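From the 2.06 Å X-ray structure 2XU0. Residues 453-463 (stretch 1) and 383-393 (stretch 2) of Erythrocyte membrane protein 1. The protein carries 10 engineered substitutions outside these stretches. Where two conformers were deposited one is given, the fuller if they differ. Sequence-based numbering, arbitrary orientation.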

# COMPACT_ATOMS: atom_id res chain seq x y z
N ASP A 453 9.88 -2.70 -15.50
CA ASP A 453 10.00 -1.35 -16.06
C ASP A 453 8.62 -0.88 -16.45
O ASP A 453 8.10 -1.24 -17.52
CB ASP A 453 11.00 -1.28 -17.23
CG ASP A 453 11.29 0.13 -17.75
OD1 ASP A 453 10.73 1.11 -17.20
OD2 ASP A 453 12.10 0.26 -18.69
N PHE A 454 8.02 -0.07 -15.56
CA PHE A 454 6.69 0.50 -15.72
C PHE A 454 6.61 1.47 -16.91
O PHE A 454 5.50 1.73 -17.39
CB PHE A 454 6.14 1.08 -14.42
CG PHE A 454 5.88 -0.01 -13.39
CD1 PHE A 454 4.88 -0.97 -13.59
CD2 PHE A 454 6.64 -0.09 -12.22
CE1 PHE A 454 4.64 -1.98 -12.64
CE2 PHE A 454 6.43 -1.11 -11.29
CZ PHE A 454 5.43 -2.04 -11.50
N ASN A 455 7.78 1.97 -17.38
CA ASN A 455 7.88 2.82 -18.57
C ASN A 455 7.86 1.97 -19.86
O ASN A 455 7.83 2.52 -20.94
CB ASN A 455 9.13 3.72 -18.52
CG ASN A 455 9.04 4.81 -17.50
OD1 ASN A 455 9.94 5.01 -16.67
ND2 ASN A 455 7.95 5.52 -17.50
N LYS A 456 7.87 0.63 -19.74
CA LYS A 456 7.79 -0.29 -20.87
C LYS A 456 6.70 -1.32 -20.53
O LYS A 456 7.02 -2.45 -20.16
CB LYS A 456 9.18 -0.96 -21.15
CG LYS A 456 10.19 0.01 -21.73
CD LYS A 456 11.39 -0.70 -22.33
CE LYS A 456 12.28 0.24 -23.13
NZ LYS A 456 11.63 0.70 -24.39
N PRO A 457 5.41 -0.92 -20.57
CA PRO A 457 4.35 -1.85 -20.16
C PRO A 457 4.33 -3.18 -20.90
O PRO A 457 4.09 -4.21 -20.28
CB PRO A 457 3.06 -1.03 -20.35
CG PRO A 457 3.50 0.38 -20.26
CD PRO A 457 4.85 0.39 -20.94
N ILE A 458 4.64 -3.16 -22.19
CA ILE A 458 4.68 -4.40 -22.99
C ILE A 458 5.63 -5.45 -22.39
O ILE A 458 5.23 -6.60 -22.28
CB ILE A 458 4.87 -4.07 -24.50
CG1 ILE A 458 3.56 -3.48 -25.11
CG2 ILE A 458 5.38 -5.25 -25.34
CD1 ILE A 458 2.19 -4.00 -24.52
N LYS A 459 6.81 -5.03 -21.88
CA LYS A 459 7.79 -5.93 -21.25
C LYS A 459 7.37 -6.33 -19.82
O LYS A 459 7.52 -7.49 -19.44
CB LYS A 459 9.20 -5.30 -21.23
CG LYS A 459 9.61 -4.61 -22.54
CD LYS A 459 10.44 -5.52 -23.46
CE LYS A 459 11.09 -4.75 -24.59
NZ LYS A 459 12.18 -3.86 -24.11
N THR A 460 6.83 -5.38 -19.05
CA THR A 460 6.43 -5.66 -17.67
C THR A 460 5.17 -6.48 -17.55
O THR A 460 5.03 -7.23 -16.59
CB THR A 460 6.36 -4.35 -16.88
OG1 THR A 460 7.58 -3.66 -17.13
CG2 THR A 460 6.17 -4.58 -15.38
N PHE A 461 4.23 -6.30 -18.47
CA PHE A 461 2.98 -7.02 -18.40
C PHE A 461 2.86 -7.99 -19.59
O PHE A 461 1.85 -8.03 -20.27
CB PHE A 461 1.78 -6.05 -18.27
CG PHE A 461 1.86 -5.08 -17.12
CD1 PHE A 461 1.31 -5.39 -15.89
CD2 PHE A 461 2.49 -3.84 -17.28
CE1 PHE A 461 1.34 -4.47 -14.83
CE2 PHE A 461 2.51 -2.92 -16.23
CZ PHE A 461 1.95 -3.24 -15.02
N SER A 462 3.93 -8.74 -19.86
CA SER A 462 3.98 -9.72 -20.95
C SER A 462 3.62 -11.10 -20.43
O SER A 462 3.54 -11.31 -19.22
CB SER A 462 5.39 -9.76 -21.52
OG SER A 462 6.34 -10.11 -20.52
N ILE A 463 3.52 -12.08 -21.35
CA ILE A 463 3.33 -13.50 -21.01
C ILE A 463 4.65 -13.95 -20.36
O ILE A 463 5.71 -13.34 -20.62
CB ILE A 463 3.03 -14.38 -22.28
CG1 ILE A 463 4.17 -14.30 -23.33
CG2 ILE A 463 1.64 -14.09 -22.88
CD1 ILE A 463 4.56 -15.62 -23.92
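Stretch 2 (383-393) WIVKKLEEFYK

How do the two backbones lie against each other? Stretch 2 is helical throughout, with regular bonds such as Leu388 N to Ile384 O at 2.9 Å and Phe391 N to Lys387 O at 2.8 Å. Stretch 1 makes a type I beta turn from Asp453 to Lys456, then a short helix from Pro457 to Thr460, with Lys456 at the N-cap position; Phe461 is the first residue to leave helical geometry. The sequences run in opposite senses: the CA atoms of Phe461 and Ile384 are 5.9 Å apart, those of Phe454 and Phe391 8.6 Å.

What anchors the contact? Phe461, with the largest area covered, points its CA-to-CB bond toward the helix and lays its ring across Leu388, whose CA sits over the ring face, 4.1 Å from the centroid. Phe461 CD2 also meets Leu388 CD1 at 3.6 Å, and Phe461 CZ reaches Phe391 CB at 3.6 Å. Near the start of stretch 2, Ile384 CG2 packs 4.0 Å from Phe461 CB and 3.3 Å from Phe461 O.

What surrounds the ring of Phe391? Its ring lies obliquely to that of Phe461, centroids 5.3 Å apart. The Phe454 ring is nearly parallel to it but slid aside, so the two barely overlap; Phe454 CD1 and Phe391 CE1 still come within 3.8 Å. Pro457 adds a further apolar contact, its CG 4.1 Å from Phe391 CE2, while its CB lies 4.1 Å from Leu388 CD1.

Do polar groups join the stretches? No hydrogen bond crosses between them, and the contact rests on apolar packing. Polar side chains instead bond within each stretch: Thr460 OG1 donates to Asp453 O at 2.5 Å, tying the short helix back to the turn, and Lys387 NZ forms a salt bridge with Glu390 OE1 at 2.8 Å.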

# COMPACT_ATOMS: atom_id res chain seq x y z
N TRP A 383 -4.55 -12.73 -14.99
CA TRP A 383 -4.10 -11.87 -13.89
C TRP A 383 -3.30 -10.70 -14.43
O TRP A 383 -3.58 -9.58 -14.05
CB TRP A 383 -3.30 -12.66 -12.86
CG TRP A 383 -2.79 -11.81 -11.73
CD1 TRP A 383 -3.47 -11.40 -10.63
CD2 TRP A 383 -1.45 -11.33 -11.58
NE1 TRP A 383 -2.65 -10.66 -9.81
CE2 TRP A 383 -1.39 -10.63 -10.36
CE3 TRP A 383 -0.27 -11.47 -12.33
CZ2 TRP A 383 -0.22 -10.00 -9.91
CZ3 TRP A 383 0.90 -10.88 -11.87
CH2 TRP A 383 0.91 -10.15 -10.68
N ILE A 384 -2.33 -10.95 -15.33
CA ILE A 384 -1.44 -9.93 -15.90
C ILE A 384 -2.24 -8.89 -16.68
O ILE A 384 -1.90 -7.71 -16.67
CB ILE A 384 -0.29 -10.59 -16.74
CG1 ILE A 384 0.88 -10.97 -15.85
CG2 ILE A 384 0.17 -9.75 -17.96
CD1 ILE A 384 1.81 -9.80 -15.23
N VAL A 385 -3.30 -9.35 -17.38
CA VAL A 385 -4.18 -8.49 -18.17
C VAL A 385 -4.97 -7.56 -17.27
O VAL A 385 -5.11 -6.38 -17.59
CB VAL A 385 -5.03 -9.31 -19.16
CG1 VAL A 385 -6.30 -8.57 -19.58
CG2 VAL A 385 -4.19 -9.71 -20.38
N LYS A 386 -5.43 -8.07 -16.13
CA LYS A 386 -6.16 -7.30 -15.14
C LYS A 386 -5.21 -6.25 -14.47
O LYS A 386 -5.66 -5.13 -14.17
CB LYS A 386 -6.71 -8.24 -14.07
CG LYS A 386 -7.56 -7.59 -13.00
CD LYS A 386 -8.04 -8.62 -11.96
CE LYS A 386 -8.48 -7.97 -10.66
NZ LYS A 386 -9.76 -7.22 -10.79
N LYS A 387 -3.93 -6.63 -14.20
CA LYS A 387 -2.94 -5.77 -13.54
C LYS A 387 -2.54 -4.65 -14.49
O LYS A 387 -2.48 -3.49 -14.09
CB LYS A 387 -1.74 -6.59 -13.07
CG LYS A 387 -2.05 -7.46 -11.84
CD LYS A 387 -2.15 -6.59 -10.60
CE LYS A 387 -3.05 -7.13 -9.55
NZ LYS A 387 -3.24 -6.12 -8.48
N LEU A 388 -2.41 -4.97 -15.78
CA LEU A 388 -2.11 -3.97 -16.80
C LEU A 388 -3.19 -2.90 -16.79
O LEU A 388 -2.84 -1.72 -16.91
CB LEU A 388 -1.98 -4.59 -18.21
CG LEU A 388 -1.71 -3.61 -19.40
CD1 LEU A 388 -0.43 -2.77 -19.19
CD2 LEU A 388 -1.67 -4.34 -20.74
N GLU A 389 -4.49 -3.28 -16.71
CA GLU A 389 -5.58 -2.32 -16.74
C GLU A 389 -5.52 -1.42 -15.51
O GLU A 389 -5.59 -0.20 -15.64
CB GLU A 389 -6.95 -2.98 -16.93
CG GLU A 389 -8.12 -2.02 -16.81
CD GLU A 389 -9.43 -2.65 -17.25
OE1 GLU A 389 -10.28 -2.92 -16.37
OE2 GLU A 389 -9.59 -2.92 -18.46
N GLU A 390 -5.36 -2.02 -14.33
CA GLU A 390 -5.19 -1.31 -13.06
C GLU A 390 -4.06 -0.31 -13.16
O GLU A 390 -4.17 0.79 -12.62
CB GLU A 390 -4.90 -2.32 -11.94
CG GLU A 390 -6.13 -3.14 -11.56
CD GLU A 390 -5.88 -4.19 -10.49
OE1 GLU A 390 -4.75 -4.27 -9.98
OE2 GLU A 390 -6.80 -5.00 -10.24
N PHE A 391 -2.96 -0.71 -13.81
CA PHE A 391 -1.78 0.11 -14.04
C PHE A 391 -2.10 1.35 -14.89
O PHE A 391 -1.78 2.47 -14.48
CB PHE A 391 -0.65 -0.73 -14.72
CG PHE A 391 0.48 0.17 -15.15
CD1 PHE A 391 1.37 0.70 -14.22
CD2 PHE A 391 0.58 0.59 -16.47
CE1 PHE A 391 2.35 1.62 -14.60
CE2 PHE A 391 1.57 1.50 -16.86
CZ PHE A 391 2.44 2.01 -15.92
N TYR A 392 -2.77 1.17 -16.06
CA TYR A 392 -3.11 2.32 -16.93
C TYR A 392 -4.06 3.27 -16.22
O TYR A 392 -3.91 4.49 -16.36
CB TYR A 392 -3.75 1.87 -18.26
CG TYR A 392 -2.81 1.21 -19.25
CD1 TYR A 392 -1.57 1.77 -19.55
CD2 TYR A 392 -3.24 0.14 -20.04
CE1 TYR A 392 -0.76 1.25 -20.56
CE2 TYR A 392 -2.42 -0.42 -21.02
CZ TYR A 392 -1.18 0.14 -21.27
OH TYR A 392 -0.36 -0.44 -22.20
N LYS A 393 -4.99 2.73 -15.40
CA LYS A 393 -5.97 3.56 -14.67
C LYS A 393 -5.29 4.47 -13.67
O LYS A 393 -5.72 5.60 -13.51
CB LYS A 393 -6.98 2.69 -13.95
CG LYS A 393 -8.01 2.02 -14.87
CD LYS A 393 -8.92 1.22 -14.02
CE LYS A 393 -10.31 1.18 -14.59
NZ LYS A 393 -10.60 -0.17 -15.14